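Local coordinates for Lin2891 protein (Listeria innocua, PDB 3DB0) that probably acts as an FMN-dependent oxidoreductase related to pyridoxamine 5'-phosphate oxidase, at residues B[76-81]-B[121-126]; B[20-25]-B[62-67]; B[44-49]-B[114-119]. One frame throughout, in Å; residues are numbered along the deposited sequence.

Contact 1: residues B[76-81]-B[121-126]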
# COMPACT_ATOMS: atom_id res chain seq x y z
N ALA B 76 13.13 -2.84 10.38
CA ALA B 76 13.36 -4.27 10.62
C ALA B 76 12.45 -4.90 9.55
O ALA B 76 11.33 -4.42 9.29
CB ALA B 76 12.90 -4.69 11.97
N PHE B 77 12.94 -5.94 8.90
CA PHE B 77 12.18 -6.58 7.85
C PHE B 77 12.40 -8.07 7.90
O PHE B 77 13.16 -8.57 8.72
CB PHE B 77 12.50 -6.00 6.47
CG PHE B 77 13.90 -6.17 6.05
CD1 PHE B 77 14.87 -5.28 6.48
CD2 PHE B 77 14.27 -7.24 5.24
CE1 PHE B 77 16.19 -5.45 6.11
CE2 PHE B 77 15.59 -7.42 4.88
CZ PHE B 77 16.55 -6.51 5.31
N LEU B 78 11.70 -8.77 7.02
CA LEU B 78 11.74 -10.20 7.00
C LEU B 78 12.34 -10.78 5.75
O LEU B 78 12.10 -10.30 4.63
CB LEU B 78 10.29 -10.77 7.10
CG LEU B 78 9.46 -10.41 8.34
CD1 LEU B 78 7.96 -10.90 8.14
CD2 LEU B 78 10.16 -10.98 9.57
N GLU B 79 13.12 -11.83 5.98
CA GLU B 79 13.59 -12.70 4.92
C GLU B 79 12.93 -14.06 5.18
O GLU B 79 13.13 -14.69 6.21
CB GLU B 79 15.12 -12.80 4.89
CG GLU B 79 15.51 -13.87 3.96
CD GLU B 79 17.01 -14.17 3.92
OE1 GLU B 79 17.84 -13.44 4.47
OE2 GLU B 79 17.34 -15.19 3.29
N ILE B 80 12.09 -14.48 4.24
CA ILE B 80 11.33 -15.72 4.35
C ILE B 80 11.70 -16.72 3.22
O ILE B 80 11.54 -16.43 2.05
CB ILE B 80 9.83 -15.40 4.19
CG1 ILE B 80 9.36 -14.44 5.28
CG2 ILE B 80 8.98 -16.69 4.20
CD1 ILE B 80 7.96 -13.92 5.14
N ASN B 81 12.19 -17.90 3.59
CA ASN B 81 12.52 -18.95 2.60
C ASN B 81 11.46 -19.97 2.81
O ASN B 81 11.20 -20.38 3.95
CB ASN B 81 13.91 -19.51 2.82
CG ASN B 81 15.00 -18.43 2.62
OD1 ASN B 81 15.56 -17.93 3.58
ND2 ASN B 81 15.23 -18.04 1.39
N GLU B 121 9.63 -21.88 5.67
CA GLU B 121 10.46 -22.94 6.26
C GLU B 121 11.43 -22.28 7.24
O GLU B 121 11.80 -22.84 8.28
CB GLU B 121 11.19 -23.75 5.17
CG GLU B 121 10.24 -24.52 4.28
CD GLU B 121 9.47 -25.62 5.06
OE1 GLU B 121 9.96 -26.08 6.11
OE2 GLU B 121 8.40 -26.03 4.58
N GLN B 122 11.79 -21.07 6.90
CA GLN B 122 12.69 -20.24 7.71
C GLN B 122 12.29 -18.80 7.59
O GLN B 122 12.05 -18.32 6.48
CB GLN B 122 14.09 -20.44 7.18
CG GLN B 122 14.52 -21.89 7.40
CD GLN B 122 15.15 -22.59 6.18
OE1 GLN B 122 15.19 -22.05 5.05
NE2 GLN B 122 15.58 -23.85 6.41
N ILE B 123 12.24 -18.10 8.72
CA ILE B 123 11.98 -16.66 8.74
C ILE B 123 12.98 -15.97 9.59
O ILE B 123 13.10 -16.32 10.75
CB ILE B 123 10.60 -16.29 9.29
CG1 ILE B 123 9.49 -17.11 8.62
CG2 ILE B 123 10.40 -14.82 9.07
CD1 ILE B 123 8.11 -16.77 9.06
N ARG B 124 13.71 -15.03 8.98
CA ARG B 124 14.70 -14.25 9.68
C ARG B 124 14.25 -12.80 9.71
O ARG B 124 13.76 -12.27 8.69
CB ARG B 124 16.02 -14.29 8.97
CG ARG B 124 16.72 -15.59 9.03
CD ARG B 124 18.21 -15.33 8.89
NE ARG B 124 18.54 -14.96 7.53
CZ ARG B 124 19.66 -14.34 7.18
NH1 ARG B 124 20.55 -13.99 8.12
NH2 ARG B 124 19.87 -14.05 5.90
N ILE B 125 14.35 -12.19 10.89
CA ILE B 125 14.10 -10.76 11.01
C ILE B 125 15.46 -10.15 10.90
O ILE B 125 16.36 -10.42 11.71
CB ILE B 125 13.47 -10.28 12.34
CG1 ILE B 125 12.11 -10.90 12.61
CG2 ILE B 125 13.16 -8.77 12.29
CD1 ILE B 125 11.55 -10.42 14.00
N LEU B 126 15.58 -9.30 9.91
CA LEU B 126 16.79 -8.59 9.63
C LEU B 126 16.66 -7.13 9.99
O LEU B 126 15.54 -6.58 10.01
CB LEU B 126 17.12 -8.78 8.14
CG LEU B 126 17.35 -10.21 7.66
CD1 LEU B 126 17.62 -10.22 6.14
CD2 LEU B 126 18.48 -10.89 8.42
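Phe77 to Asn81 pair with Leu126 to Gln122 as antiparallel neighbours whose axes approach to 4.6 Å at 156°, Phe77, Glu79 and Asn81 occupying the hydrogen-bonded positions opposite Leu126, Arg124 and Gln122. At the far end the ladder breaks into a classic beta bulge: Asn81 O accepts from both Glu121 N (2.8 Å) and Gln122 N (3.1 Å), where strand 113-126 turns a corner. On the face of Phe77, Glu79, Arg124 and Leu126, the Phe77 ring is covered on one side by Leu126 CB, a CH-pi contact 3.9 Å from the ring centroid and shifted toward the rim. The same ring meets Tyr34 of a second subunit edge-to-face. Glu79 reaches out extended, its CG anti to the backbone N, and runs alongside Arg124; OE1 takes Arg124 NH2 at 2.6 Å on its syn side but well out of the carboxylate plane. This salt bridge is bent, 133° at the hydrogen, and carboxylate and guanidinium planes stand 70° apart. Leu126 CD1 lies 3.6 Å from Glu79 OE1, while CD2 lies over one guanidinium face. On the other side of the sheet Leu78 CD2 touches Ile125 CG1 (3.6 Å) and Ile123 CG2 (3.9 Å), and Leu78 also packs on Ile10 and Leu14 of helix 6-16. The arginine probably stabilises the charge of the buried carboxylate close to the subunit interface, while Leu126 covers the pair with apolar atoms.

Contact 2: residues B[20-25]-B[62-67]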
# COMPACT_ATOMS: atom_id res chain seq x y z
N GLY B 20 5.86 -7.04 -1.22
CA GLY B 20 7.14 -7.63 -0.95
C GLY B 20 7.77 -8.02 -2.25
O GLY B 20 7.19 -7.82 -3.33
N VAL B 21 8.96 -8.59 -2.13
CA VAL B 21 9.72 -9.08 -3.29
C VAL B 21 9.68 -10.62 -3.28
O VAL B 21 10.06 -11.24 -2.30
CB VAL B 21 11.22 -8.57 -3.23
CG1 VAL B 21 12.05 -9.10 -4.39
CG2 VAL B 21 11.31 -7.03 -3.20
N LEU B 22 9.17 -11.23 -4.34
CA LEU B 22 9.24 -12.66 -4.47
C LEU B 22 10.43 -13.01 -5.35
O LEU B 22 10.54 -12.46 -6.44
CB LEU B 22 8.02 -13.24 -5.20
CG LEU B 22 8.14 -14.77 -5.32
CD1 LEU B 22 7.85 -15.49 -3.97
CD2 LEU B 22 7.23 -15.22 -6.38
N THR B 23 11.30 -13.90 -4.90
CA THR B 23 12.38 -14.38 -5.74
C THR B 23 12.12 -15.84 -5.98
O THR B 23 11.96 -16.61 -5.04
CB THR B 23 13.77 -14.14 -5.11
OG1 THR B 23 13.93 -12.74 -4.84
CG2 THR B 23 14.90 -14.67 -6.04
N SER B 24 11.97 -16.18 -7.25
CA SER B 24 11.75 -17.55 -7.74
C SER B 24 12.91 -17.89 -8.70
O SER B 24 13.79 -17.04 -8.98
CB SER B 24 10.38 -17.70 -8.38
OG SER B 24 10.12 -16.64 -9.30
N VAL B 25 12.93 -19.13 -9.14
CA VAL B 25 14.02 -19.66 -9.91
C VAL B 25 13.49 -20.27 -11.19
O VAL B 25 12.48 -20.98 -11.18
CB VAL B 25 14.75 -20.78 -9.10
CG1 VAL B 25 15.83 -21.50 -9.95
CG2 VAL B 25 15.29 -20.25 -7.79
N PRO B 62 9.56 -25.18 -6.32
CA PRO B 62 8.79 -24.59 -5.23
C PRO B 62 9.57 -23.67 -4.27
O PRO B 62 8.99 -22.99 -3.43
CB PRO B 62 8.28 -25.82 -4.47
CG PRO B 62 9.42 -26.81 -4.63
CD PRO B 62 9.83 -26.62 -6.09
N HIS B 63 10.88 -23.62 -4.44
CA HIS B 63 11.73 -22.87 -3.53
C HIS B 63 11.70 -21.38 -3.88
O HIS B 63 12.13 -20.95 -4.97
CB HIS B 63 13.14 -23.35 -3.57
CG HIS B 63 13.27 -24.83 -3.42
ND1 HIS B 63 13.50 -25.66 -4.49
CD2 HIS B 63 13.13 -25.63 -2.34
CE1 HIS B 63 13.55 -26.91 -4.07
NE2 HIS B 63 13.32 -26.92 -2.78
N VAL B 64 11.19 -20.62 -2.93
CA VAL B 64 11.07 -19.16 -3.07
C VAL B 64 11.65 -18.47 -1.86
O VAL B 64 11.76 -19.05 -0.78
CB VAL B 64 9.63 -18.72 -3.33
CG1 VAL B 64 9.10 -19.34 -4.66
CG2 VAL B 64 8.69 -19.09 -2.16
N CYS B 65 12.09 -17.24 -2.09
CA CYS B 65 12.55 -16.39 -1.05
C CYS B 65 11.72 -15.10 -1.09
O CYS B 65 11.65 -14.45 -2.14
CB CYS B 65 14.04 -16.07 -1.25
SG CYS B 65 14.69 -14.97 0.09
N VAL B 66 11.11 -14.69 0.03
CA VAL B 66 10.37 -13.40 0.11
C VAL B 66 11.04 -12.40 1.06
O VAL B 66 11.47 -12.76 2.14
CB VAL B 66 8.91 -13.61 0.57
CG1 VAL B 66 8.12 -12.26 0.59
CG2 VAL B 66 8.22 -14.60 -0.36
N LEU B 67 11.17 -11.18 0.58
CA LEU B 67 11.63 -10.06 1.37
C LEU B 67 10.43 -9.15 1.49
O LEU B 67 9.78 -8.79 0.49
CB LEU B 67 12.78 -9.29 0.73
CG LEU B 67 14.13 -10.01 0.57
CD1 LEU B 67 15.15 -9.03 -0.02
CD2 LEU B 67 14.56 -10.41 1.91
O HOH W 1 12.93 -12.03 -2.49
O HOH W 2 11.18 -20.93 -7.60
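Leu22 meets Val64 and Val66 through a single methyl. Its CB carries CG anti to the backbone N (chi1 179°); chi2 (75°) then brings CD1 to the partner strand, 3.7 Å from both Val66 CG2 and Val64 CB, bridging two valines that are two residues apart in the strand, while the side chain also packs on Met35 of strand 29-40. Ile118 of strand 113-126 meets Leu22 and both valines. Strands 19-26 and 63-68 are first and last in a six-stranded antiparallel sheet, and their pairing closes it into the barrel of the FMN-binding split-barrel family, with Leu22, Val64 and Val66 packed in its interior. Val21 with Leu67 and Thr23 with Cys65 are the hydrogen-bonded pairs. On the face of Val21, Thr23, Cys65 and Leu67, which meets a second subunit, Thr23 OG1, beside its own backbone N (chi1 -58°), contacts a water at 2.7 Å that donates to Val21 O and Cys65 O. Thr23 also packs on Thr23 of that subunit. Beyond the Thr23-Cys65 pair, toward Val25 and His63, the strands part: a second water accepts from Val25 N at 2.9 Å and donates to His63 O, while Ser24 OG bonds Glu57 OE1.

Contact 3: residues B[44-49]-B[114-119]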
# COMPACT_ATOMS: atom_id res chain seq x y z
N LEU B 44 1.76 -17.18 3.60
CA LEU B 44 1.60 -16.10 2.64
C LEU B 44 0.87 -16.58 1.38
O LEU B 44 0.90 -17.78 1.01
CB LEU B 44 2.94 -15.52 2.24
CG LEU B 44 3.84 -14.84 3.27
CD1 LEU B 44 5.01 -14.20 2.55
CD2 LEU B 44 3.18 -13.80 4.09
N TYR B 45 0.15 -15.65 0.77
CA TYR B 45 -0.63 -15.91 -0.44
C TYR B 45 -0.37 -14.74 -1.37
O TYR B 45 -0.28 -13.58 -0.95
CB TYR B 45 -2.13 -16.04 -0.17
CG TYR B 45 -2.54 -17.21 0.71
CD1 TYR B 45 -2.65 -18.50 0.19
CD2 TYR B 45 -2.89 -17.01 2.01
CE1 TYR B 45 -3.03 -19.57 0.99
CE2 TYR B 45 -3.29 -18.07 2.82
CZ TYR B 45 -3.35 -19.35 2.31
OH TYR B 45 -3.69 -20.39 3.11
N THR B 46 -0.11 -15.04 -2.63
CA THR B 46 0.03 -13.98 -3.58
C THR B 46 -0.73 -14.40 -4.89
O THR B 46 -0.63 -15.57 -5.35
CB THR B 46 1.54 -13.64 -3.81
OG1 THR B 46 1.65 -12.47 -4.60
CG2 THR B 46 2.27 -14.78 -4.50
N PRO B 47 -1.47 -13.44 -5.48
CA PRO B 47 -2.24 -13.66 -6.71
C PRO B 47 -1.40 -13.86 -7.93
O PRO B 47 -0.29 -13.36 -8.04
CB PRO B 47 -3.13 -12.41 -6.83
CG PRO B 47 -2.51 -11.40 -5.96
CD PRO B 47 -1.57 -12.05 -5.00
N SER B 48 -1.93 -14.65 -8.85
CA SER B 48 -1.22 -14.85 -10.11
C SER B 48 -2.19 -15.30 -11.20
O SER B 48 -3.39 -15.42 -10.95
CB SER B 48 -0.08 -15.83 -9.90
OG SER B 48 0.75 -15.90 -11.04
N GLY B 49 -1.70 -15.49 -12.42
CA GLY B 49 -2.50 -16.00 -13.52
C GLY B 49 -1.94 -17.35 -13.91
O GLY B 49 -0.75 -17.60 -13.74
N VAL B 114 -5.29 -17.50 -10.12
CA VAL B 114 -4.71 -18.53 -9.30
C VAL B 114 -4.07 -17.85 -8.12
O VAL B 114 -3.87 -16.63 -8.11
CB VAL B 114 -3.67 -19.37 -10.05
CG1 VAL B 114 -4.32 -20.05 -11.24
CG2 VAL B 114 -2.47 -18.51 -10.46
N VAL B 115 -3.80 -18.66 -7.10
CA VAL B 115 -3.20 -18.18 -5.89
C VAL B 115 -1.97 -19.03 -5.57
O VAL B 115 -2.04 -20.27 -5.61
CB VAL B 115 -4.21 -18.17 -4.71
CG1 VAL B 115 -3.51 -17.86 -3.31
CG2 VAL B 115 -5.42 -17.21 -5.01
N ILE B 116 -0.86 -18.33 -5.37
CA ILE B 116 0.38 -18.91 -4.90
C ILE B 116 0.42 -18.85 -3.39
O ILE B 116 0.38 -17.78 -2.75
CB ILE B 116 1.63 -18.25 -5.51
CG1 ILE B 116 1.54 -18.36 -7.03
CG2 ILE B 116 2.91 -18.94 -4.94
CD1 ILE B 116 2.50 -17.47 -7.85
N LYS B 117 0.47 -20.05 -2.82
CA LYS B 117 0.53 -20.23 -1.37
C LYS B 117 1.97 -20.41 -1.03
O LYS B 117 2.68 -21.16 -1.70
CB LYS B 117 -0.24 -21.49 -0.95
CG LYS B 117 -0.17 -21.81 0.56
CD LYS B 117 -0.70 -23.24 0.88
CE LYS B 117 -0.90 -23.37 2.34
NZ LYS B 117 -1.42 -24.72 2.75
N ILE B 118 2.43 -19.70 -0.01
CA ILE B 118 3.81 -19.87 0.43
C ILE B 118 3.86 -20.29 1.88
O ILE B 118 3.47 -19.52 2.79
CB ILE B 118 4.67 -18.61 0.19
CG1 ILE B 118 4.67 -18.25 -1.30
CG2 ILE B 118 6.08 -18.79 0.77
CD1 ILE B 118 4.96 -16.83 -1.59
N VAL B 119 4.41 -21.48 2.09
CA VAL B 119 4.62 -22.06 3.42
C VAL B 119 6.05 -21.78 3.87
O VAL B 119 7.01 -22.27 3.31
CB VAL B 119 4.25 -23.60 3.47
CG1 VAL B 119 4.59 -24.23 4.85
CG2 VAL B 119 2.79 -23.79 3.17
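Tyr45 presents its ring obliquely to Val115 and Lys117: Val115 CG1 comes within 3.7 Å of CD1, and Lys117 CG within 3.7 Å of CE1. The phenol lies alongside the extended lysine, pointing the same way; Ile92 of helix 90-100 and Glu87 also touch Tyr45. The strands are antiparallel, their axes 146° apart, with Leu44, Thr46 and Ser48 in hydrogen-bonded pairs with Ile118, Ile116 and Val114. These residues share the face opposite Tyr45. Thr46 CG2 lies between backbone N and carbonyl carbon, alongside Ile116, and meets its CB at 3.7 Å; OG1 is given to Thr36 O of strand 29-40. Further on, Ser48 CB rests 3.7 Å from Ile116 CD1, while Ser48 OG is bonded to Thr55 OG1. The two closing backbone bonds, Ser48 N to Val114 O and Val114 N to Ser48 O, are both 2.9 Å, yet each donor stands about 40° above the carbonyl plane. Pro47, on the tyrosine face, packs on Ile100 and on Trp104 of a third subunit. In chemical terms, one face joins the sheet to helix 90-100 through largely apolar contacts, whereas on the buried other face the Thr46 and Ser48 hydroxyls are satisfied by partners beyond the two strands.

How the contacts relate
All three contacts belong to one closed antiparallel sheet. Contact 1 and contact 2 are in series along the chain and lie side by side, centres about 12 Å apart: strands 63-68 and 77-86 are neighbours, and Ile80 O stands 2.7 Å from Val66 N, a probable hydrogen bond. Contacts 1 and 3 use successive parts of strand 113-126, on either side of its corner, with centres about 18 Å apart. Contact 3 faces contact 2 across the barrel interior, where Ile118 CG2 meets Val64 CG2 at 3.9 Å. Contacts 1 and 2 both touch a second subunit, whereas contact 3 reaches a third.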